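Local coordinates for hypothetical protein RPA3614 (Rhodopseudomonas palustris, PDB 2HHG) that probably acts as a rhodanese-like sulfurtransferase, a family known for moving sulfur from thiosulfate to cyanide, although its own function has not been established, at residues A29-K34 with W124-P130; D39-I45 with K87-C93; I21-T26 with V114-E118; E69-D73 with T105-L111. The contacts are given in a common frame with arbitrary orientation. Numbering follows the deposited sequence.

Interaction 1 (A29-K34 with W124-P130)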
# COMPACT_ATOMS: atom_id res chain seq x y z
N ALA A 29 7.66 -4.12 -9.69
CA ALA A 29 6.44 -3.32 -9.68
C ALA A 29 6.34 -2.42 -10.92
O ALA A 29 5.27 -2.28 -11.52
CB ALA A 29 6.36 -2.50 -8.40
N ILE A 30 7.46 -1.81 -11.30
CA ILE A 30 7.51 -0.99 -12.50
C ILE A 30 7.21 -1.84 -13.74
O ILE A 30 6.41 -1.44 -14.60
CB ILE A 30 8.86 -0.24 -12.61
CG1 ILE A 30 8.93 0.84 -11.51
CG2 ILE A 30 9.04 0.38 -14.00
CD1 ILE A 30 10.29 1.50 -11.36
N ALA A 31 7.82 -3.02 -13.83
CA ALA A 31 7.57 -3.92 -14.96
C ALA A 31 6.11 -4.35 -15.01
O ALA A 31 5.51 -4.40 -16.08
CB ALA A 31 8.48 -5.14 -14.91
N LEU A 32 5.53 -4.64 -13.84
CA LEU A 32 4.12 -4.99 -13.74
C LEU A 32 3.23 -3.87 -14.28
O LEU A 32 2.29 -4.11 -15.03
CB LEU A 32 3.75 -5.30 -12.28
CG LEU A 32 2.30 -5.71 -11.99
CD1 LEU A 32 1.95 -7.00 -12.72
CD2 LEU A 32 2.08 -5.87 -10.49
N HIS A 33 3.53 -2.64 -13.88
CA HIS A 33 2.78 -1.49 -14.34
C HIS A 33 2.87 -1.32 -15.86
O HIS A 33 1.86 -1.10 -16.53
CB HIS A 33 3.28 -0.24 -13.64
CG HIS A 33 2.48 0.99 -13.93
ND1 HIS A 33 2.72 1.80 -15.01
CD2 HIS A 33 1.44 1.54 -13.27
CE1 HIS A 33 1.86 2.80 -15.01
NE2 HIS A 33 1.08 2.68 -13.96
N LYS A 34 4.08 -1.45 -16.40
CA LYS A 34 4.28 -1.32 -17.84
C LYS A 34 3.57 -2.40 -18.66
O LYS A 34 3.21 -2.17 -19.82
CB LYS A 34 5.77 -1.28 -18.18
CG LYS A 34 6.45 -0.02 -17.69
CD LYS A 34 7.95 -0.10 -17.91
CE LYS A 34 8.64 1.17 -17.46
NZ LYS A 34 10.11 1.05 -17.59
N TRP A 124 10.47 4.17 -6.40
CA TRP A 124 9.84 4.20 -7.72
C TRP A 124 10.35 5.39 -8.53
O TRP A 124 10.79 5.23 -9.68
CB TRP A 124 8.33 4.27 -7.56
CG TRP A 124 7.52 4.24 -8.82
CD1 TRP A 124 7.26 5.29 -9.65
CD2 TRP A 124 6.79 3.13 -9.33
NE1 TRP A 124 6.44 4.89 -10.68
CE2 TRP A 124 6.14 3.57 -10.51
CE3 TRP A 124 6.63 1.79 -8.93
CZ2 TRP A 124 5.33 2.72 -11.27
CZ3 TRP A 124 5.83 0.96 -9.69
CH2 TRP A 124 5.20 1.43 -10.85
N ARG A 125 10.28 6.58 -7.94
CA ARG A 125 10.80 7.80 -8.55
C ARG A 125 12.30 7.73 -8.85
O ARG A 125 12.74 8.13 -9.94
CB ARG A 125 10.49 8.99 -7.66
CG ARG A 125 10.94 10.34 -8.20
CD ARG A 125 10.45 11.48 -7.33
NE ARG A 125 10.94 11.36 -5.96
CZ ARG A 125 10.48 12.08 -4.93
NH1 ARG A 125 9.52 12.97 -5.11
NH2 ARG A 125 10.99 11.89 -3.72
N ASP A 126 13.07 7.23 -7.90
CA ASP A 126 14.52 7.11 -8.07
C ASP A 126 14.89 6.22 -9.25
O ASP A 126 15.89 6.46 -9.93
CB ASP A 126 15.18 6.59 -6.79
CG ASP A 126 15.20 7.62 -5.67
OD1 ASP A 126 14.99 8.82 -5.93
OD2 ASP A 126 15.41 7.21 -4.51
N ALA A 127 14.07 5.19 -9.49
CA ALA A 127 14.29 4.25 -10.59
C ALA A 127 13.76 4.77 -11.93
O ALA A 127 13.93 4.11 -12.97
CB ALA A 127 13.66 2.91 -10.25
N GLY A 128 13.13 5.94 -11.91
CA GLY A 128 12.57 6.55 -13.11
C GLY A 128 11.26 5.92 -13.55
O GLY A 128 10.93 5.94 -14.74
N GLY A 129 10.51 5.36 -12.60
CA GLY A 129 9.21 4.76 -12.90
C GLY A 129 8.18 5.74 -13.43
O GLY A 129 8.33 6.95 -13.24
N PRO A 130 7.14 5.24 -14.12
CA PRO A 130 6.06 6.09 -14.62
C PRO A 130 5.45 6.96 -13.52
O PRO A 130 5.11 6.46 -12.44
CB PRO A 130 5.03 5.08 -15.14
CG PRO A 130 5.85 3.89 -15.51
CD PRO A 130 6.94 3.83 -14.48
O HOH W 1 10.48 3.14 -15.80

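Interaction 2 (D39-I45 with K87-C93)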
# COMPACT_ATOMS: atom_id res chain seq x y z
N ASP A 39 -5.34 -7.63 -13.92
CA ASP A 39 -5.75 -8.26 -12.66
C ASP A 39 -4.94 -7.77 -11.46
O ASP A 39 -4.64 -8.54 -10.53
CB ASP A 39 -5.72 -9.80 -12.77
CG ASP A 39 -6.71 -10.34 -13.79
OD1 ASP A 39 -7.84 -9.81 -13.88
OD2 ASP A 39 -6.36 -11.30 -14.50
N VAL A 40 -4.57 -6.49 -11.49
CA VAL A 40 -3.87 -5.84 -10.38
C VAL A 40 -4.54 -4.49 -10.12
O VAL A 40 -4.94 -3.80 -11.06
CB VAL A 40 -2.35 -5.64 -10.69
CG1 VAL A 40 -1.67 -4.76 -9.63
CG2 VAL A 40 -1.63 -6.99 -10.79
N VAL A 41 -4.68 -4.15 -8.84
CA VAL A 41 -5.08 -2.81 -8.43
C VAL A 41 -3.93 -2.26 -7.60
O VAL A 41 -3.55 -2.85 -6.58
CB VAL A 41 -6.39 -2.81 -7.61
CG1 VAL A 41 -6.73 -1.40 -7.14
CG2 VAL A 41 -7.54 -3.40 -8.41
N ILE A 42 -3.37 -1.14 -8.04
CA ILE A 42 -2.31 -0.46 -7.30
C ILE A 42 -2.96 0.61 -6.44
O ILE A 42 -3.64 1.49 -6.96
CB ILE A 42 -1.23 0.11 -8.25
CG1 ILE A 42 -0.60 -1.01 -9.09
CG2 ILE A 42 -0.16 0.84 -7.45
CD1 ILE A 42 0.38 -0.55 -10.16
N VAL A 43 -2.76 0.50 -5.14
CA VAL A 43 -3.44 1.34 -4.15
C VAL A 43 -2.44 2.28 -3.48
O VAL A 43 -1.52 1.84 -2.81
CB VAL A 43 -4.15 0.49 -3.07
CG1 VAL A 43 -4.87 1.39 -2.07
CG2 VAL A 43 -5.13 -0.50 -3.72
N ASP A 44 -2.64 3.58 -3.70
CA ASP A 44 -1.83 4.63 -3.09
C ASP A 44 -2.44 4.99 -1.75
O ASP A 44 -3.55 5.50 -1.70
CB ASP A 44 -1.86 5.84 -4.02
CG ASP A 44 -0.88 6.94 -3.65
OD1 ASP A 44 -0.42 7.02 -2.49
OD2 ASP A 44 -0.59 7.75 -4.56
N ILE A 45 -1.70 4.75 -0.67
CA ILE A 45 -2.24 4.99 0.67
C ILE A 45 -1.74 6.29 1.32
O ILE A 45 -2.01 6.54 2.49
CB ILE A 45 -2.00 3.79 1.60
CG1 ILE A 45 -0.51 3.65 1.94
CG2 ILE A 45 -2.61 2.53 1.00
CD1 ILE A 45 -0.20 2.55 2.92
N LYS A 87 -8.59 -9.61 -7.87
CA LYS A 87 -7.32 -9.07 -8.35
C LYS A 87 -6.28 -9.08 -7.24
O LYS A 87 -6.62 -9.26 -6.08
CB LYS A 87 -7.52 -7.64 -8.87
CG LYS A 87 -8.35 -7.58 -10.15
CD LYS A 87 -8.55 -6.17 -10.64
CE LYS A 87 -9.24 -6.15 -12.00
NZ LYS A 87 -9.52 -4.76 -12.43
N LYS A 88 -5.01 -8.90 -7.62
CA LYS A 88 -3.95 -8.67 -6.65
C LYS A 88 -3.89 -7.18 -6.30
O LYS A 88 -3.89 -6.32 -7.18
CB LYS A 88 -2.59 -9.15 -7.20
CG LYS A 88 -1.43 -8.89 -6.23
CD LYS A 88 -0.11 -9.53 -6.66
CE LYS A 88 -0.03 -10.99 -6.24
NZ LYS A 88 1.34 -11.56 -6.38
N PHE A 89 -3.84 -6.89 -5.00
CA PHE A 89 -3.79 -5.51 -4.51
C PHE A 89 -2.38 -5.18 -4.06
O PHE A 89 -1.85 -5.81 -3.15
CB PHE A 89 -4.81 -5.31 -3.38
CG PHE A 89 -6.21 -5.38 -3.86
CD1 PHE A 89 -6.90 -4.22 -4.21
CD2 PHE A 89 -6.85 -6.61 -4.03
CE1 PHE A 89 -8.20 -4.29 -4.69
CE2 PHE A 89 -8.15 -6.69 -4.51
CZ PHE A 89 -8.82 -5.52 -4.85
N VAL A 90 -1.79 -4.21 -4.74
CA VAL A 90 -0.43 -3.78 -4.48
C VAL A 90 -0.48 -2.39 -3.84
O VAL A 90 -0.84 -1.42 -4.50
CB VAL A 90 0.39 -3.74 -5.79
CG1 VAL A 90 1.80 -3.21 -5.54
CG2 VAL A 90 0.41 -5.11 -6.45
N PHE A 91 -0.11 -2.31 -2.56
CA PHE A 91 -0.19 -1.06 -1.81
C PHE A 91 1.13 -0.33 -1.88
O PHE A 91 2.18 -0.95 -1.88
CB PHE A 91 -0.55 -1.35 -0.35
CG PHE A 91 -1.90 -1.99 -0.18
CD1 PHE A 91 -3.04 -1.20 -0.03
CD2 PHE A 91 -2.04 -3.38 -0.19
CE1 PHE A 91 -4.29 -1.79 0.11
CE2 PHE A 91 -3.29 -3.97 -0.06
CZ PHE A 91 -4.42 -3.17 0.10
N TYR A 92 1.07 1.00 -1.94
CA TYR A 92 2.31 1.77 -1.85
C TYR A 92 2.14 3.06 -1.07
O TYR A 92 1.06 3.65 -1.03
CB TYR A 92 2.94 2.04 -3.22
CG TYR A 92 2.30 3.14 -4.04
CD1 TYR A 92 2.85 4.42 -4.06
CD2 TYR A 92 1.18 2.88 -4.82
CE1 TYR A 92 2.28 5.43 -4.83
CE2 TYR A 92 0.61 3.89 -5.60
CZ TYR A 92 1.17 5.15 -5.60
OH TYR A 92 0.61 6.15 -6.38
N CYS A 93 3.23 3.48 -0.44
CA CYS A 93 3.27 4.72 0.30
C CYS A 93 4.54 5.46 -0.14
O CYS A 93 5.06 5.19 -1.22
CB CYS A 93 3.26 4.45 1.81
SG CYS A 93 4.63 3.42 2.42

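Interaction 3 (I21-T26 with V114-E118). With NA (sodium ion), chain C.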
# COMPACT_ATOMS: atom_id res chain seq x y z
N ILE A 21 3.92 -10.86 4.24
CA ILE A 21 3.45 -10.31 2.97
C ILE A 21 4.49 -10.38 1.86
O ILE A 21 5.68 -10.52 2.11
CB ILE A 21 2.99 -8.83 3.13
CG1 ILE A 21 4.20 -7.92 3.39
CG2 ILE A 21 1.92 -8.71 4.22
CD1 ILE A 21 3.86 -6.45 3.57
N GLU A 22 4.01 -10.25 0.63
CA GLU A 22 4.87 -10.10 -0.53
C GLU A 22 5.42 -8.68 -0.60
O GLU A 22 4.65 -7.71 -0.72
CB GLU A 22 4.10 -10.41 -1.82
CG GLU A 22 4.92 -10.13 -3.08
CD GLU A 22 4.18 -10.38 -4.38
OE1 GLU A 22 3.04 -10.88 -4.36
OE2 GLU A 22 4.77 -10.09 -5.44
N THR A 23 6.74 -8.56 -0.55
CA THR A 23 7.40 -7.31 -0.88
C THR A 23 7.85 -7.41 -2.32
O THR A 23 8.75 -8.19 -2.68
CB THR A 23 8.58 -6.98 0.05
OG1 THR A 23 8.08 -6.81 1.39
CG2 THR A 23 9.25 -5.68 -0.37
N LEU A 24 7.19 -6.63 -3.15
CA LEU A 24 7.46 -6.59 -4.57
C LEU A 24 8.60 -5.60 -4.78
O LEU A 24 8.52 -4.46 -4.33
CB LEU A 24 6.18 -6.13 -5.25
CG LEU A 24 6.01 -6.08 -6.76
CD1 LEU A 24 6.21 -7.44 -7.39
CD2 LEU A 24 4.62 -5.54 -7.06
N THR A 25 9.68 -6.02 -5.45
CA THR A 25 10.79 -5.10 -5.71
C THR A 25 10.31 -3.93 -6.56
O THR A 25 9.34 -4.05 -7.31
CB THR A 25 12.00 -5.75 -6.41
OG1 THR A 25 11.64 -6.11 -7.75
CG2 THR A 25 12.50 -6.97 -5.65
N THR A 26 10.98 -2.80 -6.43
CA THR A 26 10.61 -1.63 -7.21
C THR A 26 10.63 -1.95 -8.70
O THR A 26 9.70 -1.59 -9.42
CB THR A 26 11.54 -0.45 -6.89
OG1 THR A 26 11.77 -0.41 -5.47
CG2 THR A 26 10.91 0.85 -7.34
N VAL A 114 -2.20 -9.92 -1.69
CA VAL A 114 -1.75 -8.54 -1.51
C VAL A 114 -0.24 -8.46 -1.55
O VAL A 114 0.47 -9.46 -1.33
CB VAL A 114 -2.27 -7.90 -0.19
CG1 VAL A 114 -3.78 -7.99 -0.07
CG2 VAL A 114 -1.61 -8.52 1.02
N ALA A 115 0.26 -7.26 -1.82
CA ALA A 115 1.68 -6.99 -1.81
C ALA A 115 1.90 -5.52 -1.53
O ALA A 115 0.95 -4.73 -1.53
CB ALA A 115 2.30 -7.38 -3.15
N HIS A 116 3.14 -5.15 -1.30
CA HIS A 116 3.49 -3.74 -1.27
C HIS A 116 4.79 -3.52 -2.04
O HIS A 116 5.51 -4.48 -2.33
CB HIS A 116 3.52 -3.18 0.17
CG HIS A 116 4.82 -3.36 0.87
ND1 HIS A 116 5.43 -4.58 1.06
CD2 HIS A 116 5.63 -2.45 1.46
CE1 HIS A 116 6.56 -4.41 1.72
NE2 HIS A 116 6.70 -3.12 1.97
N ILE A 117 5.05 -2.26 -2.39
CA ILE A 117 6.21 -1.93 -3.22
C ILE A 117 7.41 -1.56 -2.34
O ILE A 117 7.37 -0.59 -1.59
CB ILE A 117 5.90 -0.78 -4.20
CG1 ILE A 117 4.69 -1.13 -5.08
CG2 ILE A 117 7.13 -0.45 -5.06
CD1 ILE A 117 4.31 -0.07 -6.11
N GLU A 118 8.48 -2.34 -2.47
CA GLU A 118 9.71 -2.07 -1.74
C GLU A 118 10.19 -0.64 -1.98
O GLU A 118 10.29 -0.19 -3.12
CB GLU A 118 10.80 -3.06 -2.14
CG GLU A 118 12.03 -3.05 -1.22
CD GLU A 118 12.95 -4.25 -1.44
OE1 GLU A 118 12.90 -4.85 -2.53
OE2 GLU A 118 13.72 -4.58 -0.51
NA NA C . 7.89 -10.48 2.85
O HOH W 2 1.09 -10.96 0.86
O HOH W 3 0.90 -11.76 -2.92
O HOH W 4 8.89 -8.36 3.19
O HOH W 5 8.42 -10.73 0.47
O HOH W 6 13.57 -2.97 -5.01

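Interaction 4 (E69-D73 with T105-L111)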
# COMPACT_ATOMS: atom_id res chain seq x y z
N GLU A 69 -9.67 -0.00 6.15
CA GLU A 69 -10.59 -1.04 6.62
C GLU A 69 -12.03 -0.71 6.25
O GLU A 69 -12.81 -1.60 5.92
CB GLU A 69 -10.47 -1.23 8.13
CG GLU A 69 -9.06 -1.62 8.61
CD GLU A 69 -8.17 -0.43 8.97
OE1 GLU A 69 -8.36 0.68 8.43
OE2 GLU A 69 -7.25 -0.62 9.79
N PHE A 70 -12.35 0.58 6.31
CA PHE A 70 -13.70 1.08 6.05
C PHE A 70 -14.07 1.03 4.58
O PHE A 70 -15.26 0.97 4.25
CB PHE A 70 -13.82 2.49 6.61
CG PHE A 70 -13.65 2.53 8.08
CD1 PHE A 70 -14.73 2.30 8.92
CD2 PHE A 70 -12.39 2.69 8.64
CE1 PHE A 70 -14.56 2.26 10.29
CE2 PHE A 70 -12.21 2.65 10.01
CZ PHE A 70 -13.30 2.45 10.84
N TRP A 71 -13.08 1.06 3.70
CA TRP A 71 -13.33 0.95 2.27
C TRP A 71 -13.24 -0.50 1.79
O TRP A 71 -13.91 -0.87 0.84
CB TRP A 71 -12.37 1.86 1.49
CG TRP A 71 -12.69 3.33 1.60
CD1 TRP A 71 -13.47 3.95 2.55
CD2 TRP A 71 -12.21 4.37 0.75
NE1 TRP A 71 -13.52 5.30 2.32
CE2 TRP A 71 -12.75 5.58 1.22
CE3 TRP A 71 -11.40 4.38 -0.39
CZ2 TRP A 71 -12.49 6.80 0.60
CZ3 TRP A 71 -11.13 5.60 -1.00
CH2 TRP A 71 -11.68 6.79 -0.50
N ILE A 72 -12.41 -1.31 2.44
CA ILE A 72 -12.29 -2.72 2.06
C ILE A 72 -13.53 -3.55 2.42
O ILE A 72 -14.03 -4.32 1.60
CB ILE A 72 -11.05 -3.37 2.69
CG1 ILE A 72 -9.77 -2.84 2.03
CG2 ILE A 72 -11.11 -4.90 2.58
CD1 ILE A 72 -8.49 -3.34 2.66
N ASP A 73 -13.99 -3.40 3.66
CA ASP A 73 -15.03 -4.27 4.20
C ASP A 73 -16.36 -4.04 3.50
O ASP A 73 -16.91 -2.95 3.60
CB ASP A 73 -15.16 -4.01 5.70
CG ASP A 73 -16.18 -4.89 6.37
OD1 ASP A 73 -16.82 -5.74 5.72
OD2 ASP A 73 -16.36 -4.70 7.59
N THR A 105 -2.65 -5.47 7.20
CA THR A 105 -4.03 -5.25 7.64
C THR A 105 -5.03 -5.85 6.65
O THR A 105 -5.95 -6.58 7.04
CB THR A 105 -4.30 -3.76 7.82
OG1 THR A 105 -3.47 -3.25 8.86
CG2 THR A 105 -5.77 -3.50 8.16
N ALA A 106 -4.84 -5.54 5.38
CA ALA A 106 -5.75 -6.03 4.34
C ALA A 106 -5.75 -7.56 4.31
O ALA A 106 -6.80 -8.20 4.25
CB ALA A 106 -5.36 -5.46 3.00
N GLN A 107 -4.56 -8.15 4.40
CA GLN A 107 -4.44 -9.60 4.40
C GLN A 107 -5.13 -10.22 5.63
O GLN A 107 -5.82 -11.25 5.50
CB GLN A 107 -2.98 -9.99 4.35
CG GLN A 107 -2.73 -11.46 4.06
CD GLN A 107 -1.27 -11.74 3.88
OE1 GLN A 107 -0.54 -11.94 4.86
NE2 GLN A 107 -0.83 -11.75 2.65
N ASP A 108 -4.94 -9.60 6.80
CA ASP A 108 -5.60 -10.02 8.03
C ASP A 108 -7.12 -10.02 7.90
O ASP A 108 -7.80 -10.82 8.54
CB ASP A 108 -5.22 -9.11 9.20
CG ASP A 108 -3.79 -9.32 9.69
OD1 ASP A 108 -3.14 -10.30 9.30
OD2 ASP A 108 -3.33 -8.48 10.49
N MSE A 109 -7.66 -9.11 7.10
CA MSE A 109 -9.10 -9.01 6.88
C MSE A 109 -9.62 -10.10 5.96
O MSE A 109 -10.81 -10.39 5.96
CB MSE A 109 -9.46 -7.65 6.30
CG MSE A 109 -9.18 -6.51 7.24
SE MSE A 109 -9.59 -4.80 6.44
CE MSE A 109 -11.53 -4.96 6.41
N GLY A 110 -8.72 -10.66 5.15
CA GLY A 110 -9.09 -11.66 4.15
C GLY A 110 -8.84 -11.25 2.71
O GLY A 110 -9.04 -12.06 1.80
N LEU A 111 -8.41 -10.01 2.46
CA LEU A 111 -8.07 -9.59 1.10
C LEU A 111 -6.88 -10.42 0.61
O LEU A 111 -5.91 -10.59 1.33
CB LEU A 111 -7.73 -8.10 1.05
CG LEU A 111 -7.88 -7.41 -0.32
CD1 LEU A 111 -9.34 -7.25 -0.68
CD2 LEU A 111 -7.21 -6.04 -0.34

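Interaction 1 (A29-K34 with W124-P130)
In the rhodanese-like alpha/beta fold, helix 26-34 packs on the end of helix 120-126 and the turn after it, and the contact is built on Ile30, Trp124 and Pro130. Ile30 lies flat on the indole: its CG1 stands 3.6 Å from the centroid of the six-membered ring of Trp124, only 12° off the ring normal, a clear CH-pi contact. The rest of Ile30 reaches along the turn that follows the second helix, with CD1 3.8 Å from both Ala127 CB and Gly129 CA, and CG2 4.1 Å from Pro130 CD. Trp124 also points its ring edge at the face of His33, an offset edge-to-face pair with centroids 5.8 Å apart and planes at 86°. Pro130 CG packs 3.8 Å from His33 ND1, while His33 NE2 is held by the carbonyl of Pro58. On the solvent side a water joins Lys34 NZ (2.8 Å) to Gly128 O (3.0 Å). The chain can double back because Gly128 takes positive phi in a Schellman motif; at Gly129 a CB would strike the indole. The fold-back is fastened by Trp124 NE1, which donates to Pro130 O at 2.7 Å.

Interaction 2 (D39-I45 with K87-C93)
This is a parallel pairing of two strands in the middle of the five-stranded sheet of the rhodanese fold. Strand 40-44 runs beside strand 88-92, with the short axes 4.6 Å apart at closest and 22° between their directions. Six backbone hydrogen bonds alternate in the usual parallel pattern, from Lys88 N to Asp39 O (3.0 Å) through Val41 N to Lys88 O and Val43 N to Val90 O (both 2.8 Å) to Ile45 N and Tyr92 O (3.0 Å). On one face Val40 CG1 meets Val90 CG2 at 3.8 Å and Ile42 CG2 meets Tyr92 CD2 at 3.6 Å, under helix 26-34. On the other, Val41 CB and Val43 CB each sit 3.7 Å from a ring CD1, that of Phe89 and Phe91 respectively, and helix 97-109 packs against Phe91 and Ile45. Tyr92 turns its ring face to Asp44 CA, 4.0 Å from the ring centroid; its OH is hydrogen-bonded to Ile57 N and Ser60 OG, and Asp44 forms a salt bridge with Arg46. A phosphate ion, probably from the crystallisation liquor, lies about 4 Å from the Cys93 side chain. The middle of the pair is apolar on both faces; charged residues lie at its N-terminal end, and polar Asp44 and Tyr92 join Ile45 at the other. The pairing places Cys93 just past its strand, where rhodaneses carry the catalytic cysteine, consistent with an active-site pocket.

Interaction 3 (I21-T26 with V114-E118)
A sodium ion sits at the start of this strand pair, bound by two backbone carbonyls and by waters instead of by acidic side chains. Ile21 O lies 2.3 Å from NA, waters 4 and 5 bind it at 2.4 and 2.5 Å, and the carbonyl of Asn18 supplies another ligand. Water 5 also accepts from Thr23 N (2.9 Å), tying the ion to the strand. Beyond it, strand 22-24, at one edge of the sheet, runs parallel to strand 114-117, the short axes crossing at 39°. His116 N donates to Glu22 O (3.0 Å), Leu24 N to His116 O (2.8 Å) and Glu118 N to Leu24 O (2.8 Å). At the sodium end Ile21 CD1 packs 3.5 Å from His116 ND1, and water 2 bridges Glu22 N (3.0 Å) and Val114 O (2.7 Å). The far end turns into helix 26-34: Thr25 is its N-cap, with OG1 taking the amide of Asp28, and Thr26 OG1 donates to Glu118 O at 2.8 Å. Glu22 also forms a salt bridge with Lys88 in the strand beyond 114-117. Three main-chain bonds are thus supplemented by water bridges between Glu22 and Val114 at one end and by Thr26 OG1 at the other, while the sodium binds the chain leading into the strand.

Interaction 4 (E69-D73 with T105-L111)
Apolar packing carries most of this contact, in which helix 68-72 lies against the C-terminal end of helix 97-109 on one side of the rhodanese-like domain. The CA-to-CB bond of Ile72 points toward the partner: its CD1 reaches Ala106 CB at 3.8 Å and Leu111 CD2 at 4.2 Å, while its CG2 touches CE of the selenomethionine Met109 at 3.9 Å. That methyl also nestles against Asp73 CB at 3.8 Å. Mixed polar and apolar contacts are made by Glu69: Met109 CE sits 3.6 Å from Glu69 O, Met109 SE is 3.9 Å from Glu69 CG, and Glu69 OE2 approaches Thr105 CG2 at 3.6 Å. The backbone at Gly110, with positive phi, ends the second helix in a Schellman motif and brings Leu111 round to Ile72, where it also meets Phe89 and Phe91 of the sheet. Asp73 and Thr105 bond locally, to Gln75 and Leu101. The two helices are therefore joined by packing, mostly apolar, without a hydrogen bond across, with the selenomethionine side chain of Met109 lying between them.

Interaction 2 is the buried centre, a full parallel strand pair; interaction 3 extends the same sheet to its edge, where a sodium ion and several waters join in. The two join through neighbouring strands 88-92 and 114-117, with a probable hydrogen bond from Phe91 N to Ala115 O at 2.8 Å. Interactions 1 and 4 are partly exposed helix contacts on opposite sides of the chain's centre, about 26 Å apart between centres, and neither has a direct hydrogen bond across it, though a single water bridges interaction 1. Each leans on the sheet: His33 and Leu32 of interaction 1 on strand 40-44, Ala106 and Leu111 of interaction 4 on Phe91. Backbone bonding thus dominates within the sheet, side-chain packing around it.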